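Local coordinates for protein beta-ketoacyl synthase (Burkholderia phymatum, PDB 4EWG) that probably catalyses the condensation step of fatty-acid chain elongation, as a 3-oxoacyl-[acyl-carrier-protein] synthase of the thiolase-like superfamily, at residues P58-P63 / V77-V82. Residues are numbered along the deposited sequence; the frame is centred on the assembly and turned at random.
Sequences PGFAQP and VSMYAV
Phe60 and Tyr80 form a T-shaped, edge-to-face aromatic pair. The edge of the Tyr80 ring points at one face of Phe60, with ring centroids 5.1 Å apart and planes at 67°. Tyr80 CD1 sits 3.9 Å above the Phe60 ring plane, over its centre. Phe60 carries its ring anti to the backbone N (chi1 173°), which extends it from the loop toward the helix.

An apolar contact continues at the far end of the same ring, where Phe60 CE1 lies 3.9 Å from Met79 CB. Phe60 CZ also lies 3.9 Å from Met79 O, set obliquely to the ring. Farther out, the thioether of Met79 meets Gln62. Met79 SD is 3.3 Å from Gln62 CG, shorter than a usual carbon–sulfur contact, so the exact fit there is doubtful.

No hydrogen bond joins the two segments. Tyr80 OH instead bonds to Arg76 and Glu237, which helps hold the ring with its edge against the face of Phe60.

The arrangement packs the extended loop between strand 53-54 and helix 68-71 against the N-terminal part of helix 76-92, within the N-terminal half of the thiolase-like ketosynthase fold.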
loop_
_atom_site.group_PDB
_atom_site.type_symbol
_atom_site.label_atom_id
_atom_site.label_comp_id
_atom_site.label_asym_id
_atom_site.label_seq_id
_atom_site.Cartn_x
_atom_site.Cartn_y
_atom_site.Cartn_z
ATOM N N PRO A 58 6.971 20.447 -17.080
ATOM C CA PRO A 58 7.270 21.038 -18.406
ATOM C C PRO A 58 8.044 20.099 -19.311
ATOM O O PRO A 58 8.009 20.252 -20.516
ATOM C CB PRO A 58 8.097 22.288 -18.066
ATOM C CG PRO A 58 8.668 22.022 -16.713
ATOM C CD PRO A 58 7.658 21.143 -15.989
ATOM N N GLY A 59 8.739 19.143 -18.726
ATOM C CA GLY A 59 9.391 18.063 -19.480
ATOM C C GLY A 59 10.002 17.098 -18.479
ATOM O O GLY A 59 9.944 17.308 -17.254
ATOM N N PHE A 60 10.542 16.018 -18.991
ATOM C CA PHE A 60 11.253 15.075 -18.189
ATOM C C PHE A 60 11.940 14.160 -19.173
ATOM O O PHE A 60 11.316 13.690 -20.103
ATOM C CB PHE A 60 10.283 14.268 -17.303
ATOM C CG PHE A 60 10.939 13.147 -16.555
ATOM C CD1 PHE A 60 11.055 11.882 -17.129
ATOM C CD2 PHE A 60 11.445 13.353 -15.281
ATOM C CE1 PHE A 60 11.691 10.862 -16.459
ATOM C CE2 PHE A 60 12.047 12.327 -14.595
ATOM C CZ PHE A 60 12.178 11.079 -15.174
ATOM N N ALA A 61 13.207 13.930 -18.974
ATOM C CA ALA A 61 13.904 12.871 -19.683
ATOM C C ALA A 61 14.736 12.115 -18.670
ATOM O O ALA A 61 15.347 12.711 -17.774
ATOM C CB ALA A 61 14.781 13.408 -20.816
ATOM N N GLN A 62 14.711 10.790 -18.803
ATOM C CA GLN A 62 15.550 9.911 -17.990
ATOM C C GLN A 62 16.955 10.380 -18.048
ATOM O O GLN A 62 17.417 10.747 -19.115
ATOM C CB GLN A 62 15.596 8.514 -18.558
ATOM C CG GLN A 62 14.289 7.818 -18.532
ATOM C CD GLN A 62 14.268 6.726 -19.550
ATOM O OE1 GLN A 62 13.327 6.635 -20.385
ATOM N NE2 GLN A 62 15.328 5.891 -19.540
ATOM N N PRO A 63 17.653 10.340 -16.917
ATOM C CA PRO A 63 19.091 10.513 -16.957
ATOM C C PRO A 63 19.714 9.522 -17.910
ATOM O O PRO A 63 19.268 8.388 -17.999
ATOM C CB PRO A 63 19.518 10.253 -15.517
ATOM C CG PRO A 63 18.337 10.703 -14.735
ATOM C CD PRO A 63 17.141 10.304 -15.542
ATOM N N VAL A 77 5.634 7.260 -13.765
ATOM C CA VAL A 77 5.480 7.529 -12.333
ATOM C C VAL A 77 6.643 6.922 -11.543
ATOM O O VAL A 77 7.143 7.526 -10.597
ATOM C CB VAL A 77 4.111 7.031 -11.801
ATOM C CG1 VAL A 77 4.002 5.512 -11.896
ATOM C CG2 VAL A 77 3.879 7.493 -10.355
ATOM N N SER A 78 7.060 5.736 -11.935
ATOM C CA SER A 78 8.180 5.079 -11.298
ATOM C C SER A 78 9.479 5.789 -11.683
ATOM O O SER A 78 10.348 5.948 -10.859
ATOM C CB SER A 78 8.233 3.584 -11.661
ATOM O OG SER A 78 7.245 2.870 -10.923
ATOM N N MET A 79 9.579 6.270 -12.924
ATOM C CA MET A 79 10.741 7.106 -13.304
ATOM C C MET A 79 10.821 8.395 -12.494
ATOM O O MET A 79 11.910 8.776 -12.031
ATOM C CB MET A 79 10.750 7.412 -14.784
ATOM C CG MET A 79 10.996 6.193 -15.636
ATOM S SD MET A 79 11.416 6.588 -17.330
ATOM C CE MET A 79 9.888 7.326 -17.942
ATOM N N TYR A 80 9.684 9.050 -12.276
ATOM C CA TYR A 80 9.663 10.246 -11.403
ATOM C C TYR A 80 10.139 9.872 -9.992
ATOM O O TYR A 80 10.964 10.549 -9.404
ATOM C CB TYR A 80 8.275 10.821 -11.280
ATOM C CG TYR A 80 7.594 11.312 -12.559
ATOM C CD1 TYR A 80 8.258 11.430 -13.775
ATOM C CD2 TYR A 80 6.251 11.671 -12.520
ATOM C CE1 TYR A 80 7.605 11.902 -14.910
ATOM C CE2 TYR A 80 5.597 12.134 -13.646
ATOM C CZ TYR A 80 6.276 12.256 -14.829
ATOM O OH TYR A 80 5.568 12.738 -15.942
ATOM N N ALA A 81 9.605 8.764 -9.484
ATOM C CA ALA A 81 9.871 8.312 -8.120
ATOM C C ALA A 81 11.381 8.050 -7.956
ATOM O O ALA A 81 11.984 8.501 -6.991
ATOM C CB ALA A 81 9.070 7.049 -7.817
ATOM N N VAL A 82 11.966 7.327 -8.920
ATOM C CA VAL A 82 13.383 6.999 -8.886
ATOM C C VAL A 82 14.268 8.259 -9.001
ATOM O O VAL A 82 15.211 8.431 -8.249
ATOM C CB VAL A 82 13.747 5.986 -9.969
ATOM C CG1 VAL A 82 15.255 5.815 -10.056
ATOM C CG2 VAL A 82 13.079 4.638 -9.680
#